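OxsB protein (Bacillus megaterium, PDB 5UL3) catalyses the oxidative ring contraction of dAMP to an oxetane aldehyde in oxetanocin A biosynthesis, as a cobalamin-dependent radical SAM enzyme with a [4Fe-4S] cluster. Local coordinates at residues Arg323-Pro332 with Asp362-Pro370. Residues are numbered along the deposited sequence; the frame is centred on the assembly and turned at random.
Sequences RDHKLRSWRP and DEEFIGELP. With EDO (1,2-ethanediol), chain S.
Bends at chi2 and chi3 (-50° and -54°) curl R323 round to meet E363, whose chain runs straight beyond CG from the opposite direction. The guanidinium grips the carboxylate end-on: R323 NH1 reaches E363 OE1 at 2.8 Å and NH2 reaches OE2 at 2.9 Å, both nearly straight and on the syn sides, though somewhat out of the carboxylate plane. NH1 also bonds L327 O. R323 and E363 both touch the iron-sulfur cluster, and E363 OE2 hydrogen-bonds an amide nitrogen of cobalamin, so the salt bridge sits between the two cofactors and would hold the carboxylate in place. K326 lays CB and CG against E363, 3.4 Å from CB to OE1, and carries its ammonium on to a salt bridge with cobalamin.

Further along, W330 has CG anti to its backbone N (chi1 -175°), which swings the indole into the loop 364-369. There W330 NE1 donates to E364 O at 2.7 Å, tilted from the ring plane, and G367 CA makes a CH-pi contact over the six-membered ring, 3.5 Å from its centroid. P332 CB sits toward the rim of the opposite face; L369 CD2 meets the ring edge 3.7 Å from W330 CZ3.

In the partial TIM barrel, edge strand 331-332 pairs antiparallel with strand 305-311, while the loop 362-370 links strand 357-360 to helix 374-386, whose R377 touches W330 and P332.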
loop_
_atom_site.group_PDB
_atom_site.type_symbol
_atom_site.label_atom_id
_atom_site.label_comp_id
_atom_site.label_asym_id
_atom_site.label_seq_id
_atom_site.Cartn_x
_atom_site.Cartn_y
_atom_site.Cartn_z
ATOM N N ARG A 323 11.809 2.642 -9.566
ATOM C CA ARG A 323 11.829 1.193 -9.428
ATOM C C ARG A 323 12.968 0.670 -8.550
ATOM O O ARG A 323 13.071 -0.543 -8.361
ATOM C CB ARG A 323 11.877 0.535 -10.819
ATOM C CG ARG A 323 10.714 0.979 -11.749
ATOM C CD ARG A 323 9.328 0.853 -11.049
ATOM N NE ARG A 323 9.102 -0.495 -10.512
ATOM C CZ ARG A 323 8.236 -0.759 -9.529
ATOM N NH1 ARG A 323 8.087 -2.010 -9.081
ATOM N NH2 ARG A 323 7.540 0.237 -8.975
ATOM N N ASP A 324 13.799 1.551 -7.978
ATOM C CA ASP A 324 15.038 1.094 -7.344
ATOM C C ASP A 324 14.776 0.342 -6.047
ATOM O O ASP A 324 15.571 -0.521 -5.663
ATOM C CB ASP A 324 15.961 2.279 -7.067
ATOM C CG ASP A 324 16.441 2.929 -8.341
ATOM O OD1 ASP A 324 15.669 3.720 -8.916
ATOM O OD2 ASP A 324 17.561 2.604 -8.781
ATOM N N HIS A 325 13.675 0.645 -5.372
ATOM C CA HIS A 325 13.350 -0.002 -4.104
ATOM C C HIS A 325 12.446 -1.220 -4.302
ATOM O O HIS A 325 12.649 -2.260 -3.657
ATOM C CB HIS A 325 12.705 1.036 -3.173
ATOM C CG HIS A 325 12.326 0.510 -1.809
ATOM N ND1 HIS A 325 13.254 0.052 -0.894
ATOM C CD2 HIS A 325 11.118 0.389 -1.211
ATOM C CE1 HIS A 325 12.628 -0.343 0.202
ATOM N NE2 HIS A 325 11.334 -0.134 0.042
ATOM N N LYS A 326 11.472 -1.122 -5.211
ATOM C CA LYS A 326 10.484 -2.174 -5.433
ATOM C C LYS A 326 10.918 -3.193 -6.479
ATOM O O LYS A 326 10.367 -4.297 -6.504
ATOM C CB LYS A 326 9.147 -1.551 -5.844
ATOM C CG LYS A 326 8.467 -0.750 -4.714
ATOM C CD LYS A 326 7.699 -1.696 -3.777
ATOM C CE LYS A 326 8.304 -1.719 -2.386
ATOM N NZ LYS A 326 7.558 -2.670 -1.467
ATOM N N LEU A 327 11.887 -2.835 -7.329
ATOM C CA LEU A 327 12.565 -3.705 -8.299
ATOM C C LEU A 327 11.775 -3.875 -9.598
ATOM O O LEU A 327 10.600 -3.496 -9.690
ATOM C CB LEU A 327 12.899 -5.073 -7.687
ATOM C CG LEU A 327 13.689 -5.063 -6.362
ATOM C CD1 LEU A 327 14.174 -6.458 -6.046
ATOM C CD2 LEU A 327 14.853 -4.075 -6.400
ATOM N N ARG A 328 12.425 -4.443 -10.619
ATOM C CA ARG A 328 11.927 -4.381 -11.989
ATOM C C ARG A 328 11.474 -5.724 -12.524
ATOM O O ARG A 328 11.290 -5.862 -13.741
ATOM C CB ARG A 328 13.008 -3.797 -12.907
ATOM C CG ARG A 328 13.573 -2.490 -12.397
ATOM C CD ARG A 328 15.103 -2.431 -12.502
ATOM N NE ARG A 328 15.566 -1.153 -11.976
ATOM C CZ ARG A 328 16.071 -0.984 -10.759
ATOM N NH1 ARG A 328 16.459 0.220 -10.371
ATOM N NH2 ARG A 328 16.195 -2.023 -9.939
ATOM N N SER A 329 11.317 -6.724 -11.663
ATOM C CA SER A 329 10.809 -8.026 -12.047
ATOM C C SER A 329 9.659 -8.376 -11.115
ATOM O O SER A 329 9.560 -7.842 -10.011
ATOM C CB SER A 329 11.889 -9.110 -11.954
ATOM O OG SER A 329 12.391 -9.176 -10.629
ATOM N N TRP A 330 8.800 -9.282 -11.563
ATOM C CA TRP A 330 7.577 -9.624 -10.841
ATOM C C TRP A 330 7.732 -11.013 -10.232
ATOM O O TRP A 330 8.032 -11.972 -10.942
ATOM C CB TRP A 330 6.379 -9.548 -11.785
ATOM C CG TRP A 330 5.033 -9.752 -11.146
ATOM C CD1 TRP A 330 4.359 -8.866 -10.357
ATOM C CD2 TRP A 330 4.174 -10.889 -11.308
ATOM N NE1 TRP A 330 3.140 -9.388 -10.003
ATOM C CE2 TRP A 330 3.007 -10.636 -10.554
ATOM C CE3 TRP A 330 4.287 -12.103 -12.000
ATOM C CZ2 TRP A 330 1.952 -11.537 -10.491
ATOM C CZ3 TRP A 330 3.240 -12.999 -11.937
ATOM C CH2 TRP A 330 2.090 -12.719 -11.174
ATOM N N ARG A 331 7.541 -11.112 -8.914
ATOM C CA ARG A 331 7.757 -12.344 -8.150
ATOM C C ARG A 331 6.448 -12.748 -7.471
ATOM O O ARG A 331 6.094 -12.184 -6.421
ATOM C CB ARG A 331 8.855 -12.141 -7.102
ATOM C CG ARG A 331 10.211 -11.692 -7.675
ATOM C CD ARG A 331 10.372 -10.168 -7.682
ATOM N NE ARG A 331 10.598 -9.628 -6.336
ATOM C CZ ARG A 331 10.592 -8.331 -6.048
ATOM N NH1 ARG A 331 10.831 -7.917 -4.806
ATOM N NH2 ARG A 331 10.360 -7.438 -7.013
ATOM N N PRO A 332 5.691 -13.680 -8.030
ATOM C CA PRO A 332 4.399 -14.055 -7.438
ATOM C C PRO A 332 4.508 -15.123 -6.367
ATOM O O PRO A 332 5.370 -16.004 -6.403
ATOM C CB PRO A 332 3.621 -14.604 -8.643
ATOM C CG PRO A 332 4.729 -15.229 -9.496
ATOM C CD PRO A 332 5.872 -14.251 -9.377
ATOM N N ASP A 362 -0.241 -5.591 -3.485
ATOM C CA ASP A 362 0.517 -5.752 -4.738
ATOM C C ASP A 362 0.556 -4.461 -5.551
ATOM O O ASP A 362 -0.476 -3.821 -5.786
ATOM C CB ASP A 362 -0.110 -6.842 -5.614
ATOM C CG ASP A 362 -0.296 -8.150 -4.904
ATOM O OD1 ASP A 362 -0.691 -8.164 -3.713
ATOM O OD2 ASP A 362 -0.122 -9.181 -5.567
ATOM N N GLU A 363 1.752 -4.103 -6.027
ATOM C CA GLU A 363 1.839 -3.119 -7.102
ATOM C C GLU A 363 1.131 -3.619 -8.350
ATOM O O GLU A 363 0.514 -2.835 -9.084
ATOM C CB GLU A 363 3.308 -2.814 -7.417
ATOM C CG GLU A 363 4.004 -1.970 -6.363
ATOM C CD GLU A 363 5.400 -1.582 -6.802
ATOM O OE1 GLU A 363 6.182 -2.512 -7.101
ATOM O OE2 GLU A 363 5.680 -0.359 -6.899
ATOM N N GLU A 364 1.230 -4.918 -8.616
ATOM C CA GLU A 364 0.761 -5.544 -9.855
ATOM C C GLU A 364 0.178 -6.901 -9.474
ATOM O O GLU A 364 0.891 -7.914 -9.433
ATOM C CB GLU A 364 1.897 -5.686 -10.872
ATOM C CG GLU A 364 1.484 -6.391 -12.152
ATOM C CD GLU A 364 2.615 -6.514 -13.166
ATOM O OE1 GLU A 364 3.805 -6.413 -12.783
ATOM O OE2 GLU A 364 2.299 -6.705 -14.359
ATOM N N PHE A 365 -1.136 -6.927 -9.233
ATOM C CA PHE A 365 -1.784 -8.163 -8.806
ATOM C C PHE A 365 -1.780 -9.211 -9.918
ATOM O O PHE A 365 -1.558 -10.398 -9.656
ATOM C CB PHE A 365 -3.214 -7.856 -8.350
ATOM C CG PHE A 365 -3.970 -9.057 -7.861
ATOM C CD1 PHE A 365 -3.589 -9.708 -6.690
ATOM C CD2 PHE A 365 -5.087 -9.520 -8.544
ATOM C CE1 PHE A 365 -4.306 -10.809 -6.230
ATOM C CE2 PHE A 365 -5.819 -10.622 -8.080
ATOM C CZ PHE A 365 -5.417 -11.275 -6.928
ATOM N N ILE A 366 -1.991 -8.793 -11.171
ATOM C CA ILE A 366 -2.169 -9.769 -12.250
ATOM C C ILE A 366 -0.825 -10.252 -12.792
ATOM O O ILE A 366 -0.586 -11.462 -12.918
ATOM C CB ILE A 366 -3.040 -9.168 -13.365
ATOM C CG1 ILE A 366 -4.410 -8.798 -12.798
ATOM C CG2 ILE A 366 -3.189 -10.150 -14.511
ATOM C CD1 ILE A 366 -5.165 -7.894 -13.693
ATOM N N GLY A 367 0.065 -9.334 -13.120
ATOM C CA GLY A 367 1.419 -9.738 -13.463
ATOM C C GLY A 367 1.579 -10.226 -14.897
ATOM O O GLY A 367 0.688 -10.121 -15.755
ATOM N N GLU A 368 2.779 -10.747 -15.155
ATOM C CA GLU A 368 3.174 -11.275 -16.457
ATOM C C GLU A 368 4.228 -12.339 -16.215
ATOM O O GLU A 368 5.196 -12.091 -15.490
ATOM C CB GLU A 368 3.751 -10.195 -17.388
ATOM C CG GLU A 368 2.742 -9.305 -18.089
ATOM C CD GLU A 368 3.347 -8.525 -19.253
ATOM O OE1 GLU A 368 4.322 -9.014 -19.865
ATOM O OE2 GLU A 368 2.849 -7.418 -19.558
ATOM N N LEU A 369 4.044 -13.500 -16.820
ATOM C CA LEU A 369 5.006 -14.583 -16.723
ATOM C C LEU A 369 5.606 -14.883 -18.095
ATOM O O LEU A 369 4.934 -14.713 -19.117
ATOM C CB LEU A 369 4.336 -15.845 -16.165
ATOM C CG LEU A 369 3.884 -15.654 -14.718
ATOM C CD1 LEU A 369 2.947 -16.759 -14.261
ATOM C CD2 LEU A 369 5.107 -15.550 -13.805
ATOM N N PRO A 370 6.875 -15.300 -18.157
ATOM C CA PRO A 370 7.442 -15.701 -19.457
ATOM C C PRO A 370 6.617 -16.762 -20.178
ATOM O O PRO A 370 6.532 -16.723 -21.412
ATOM C CB PRO A 370 8.841 -16.210 -19.082
ATOM C CG PRO A 370 9.193 -15.470 -17.841
ATOM C CD PRO A 370 7.890 -15.303 -17.086
HETATM C C1 EDO S . 15.517 -5.218 -10.066
HETATM O O1 EDO S . 16.608 -4.360 -10.414
HETATM C C2 EDO S . 15.241 -6.239 -11.131
HETATM O O2 EDO S . 14.541 -7.339 -10.561
#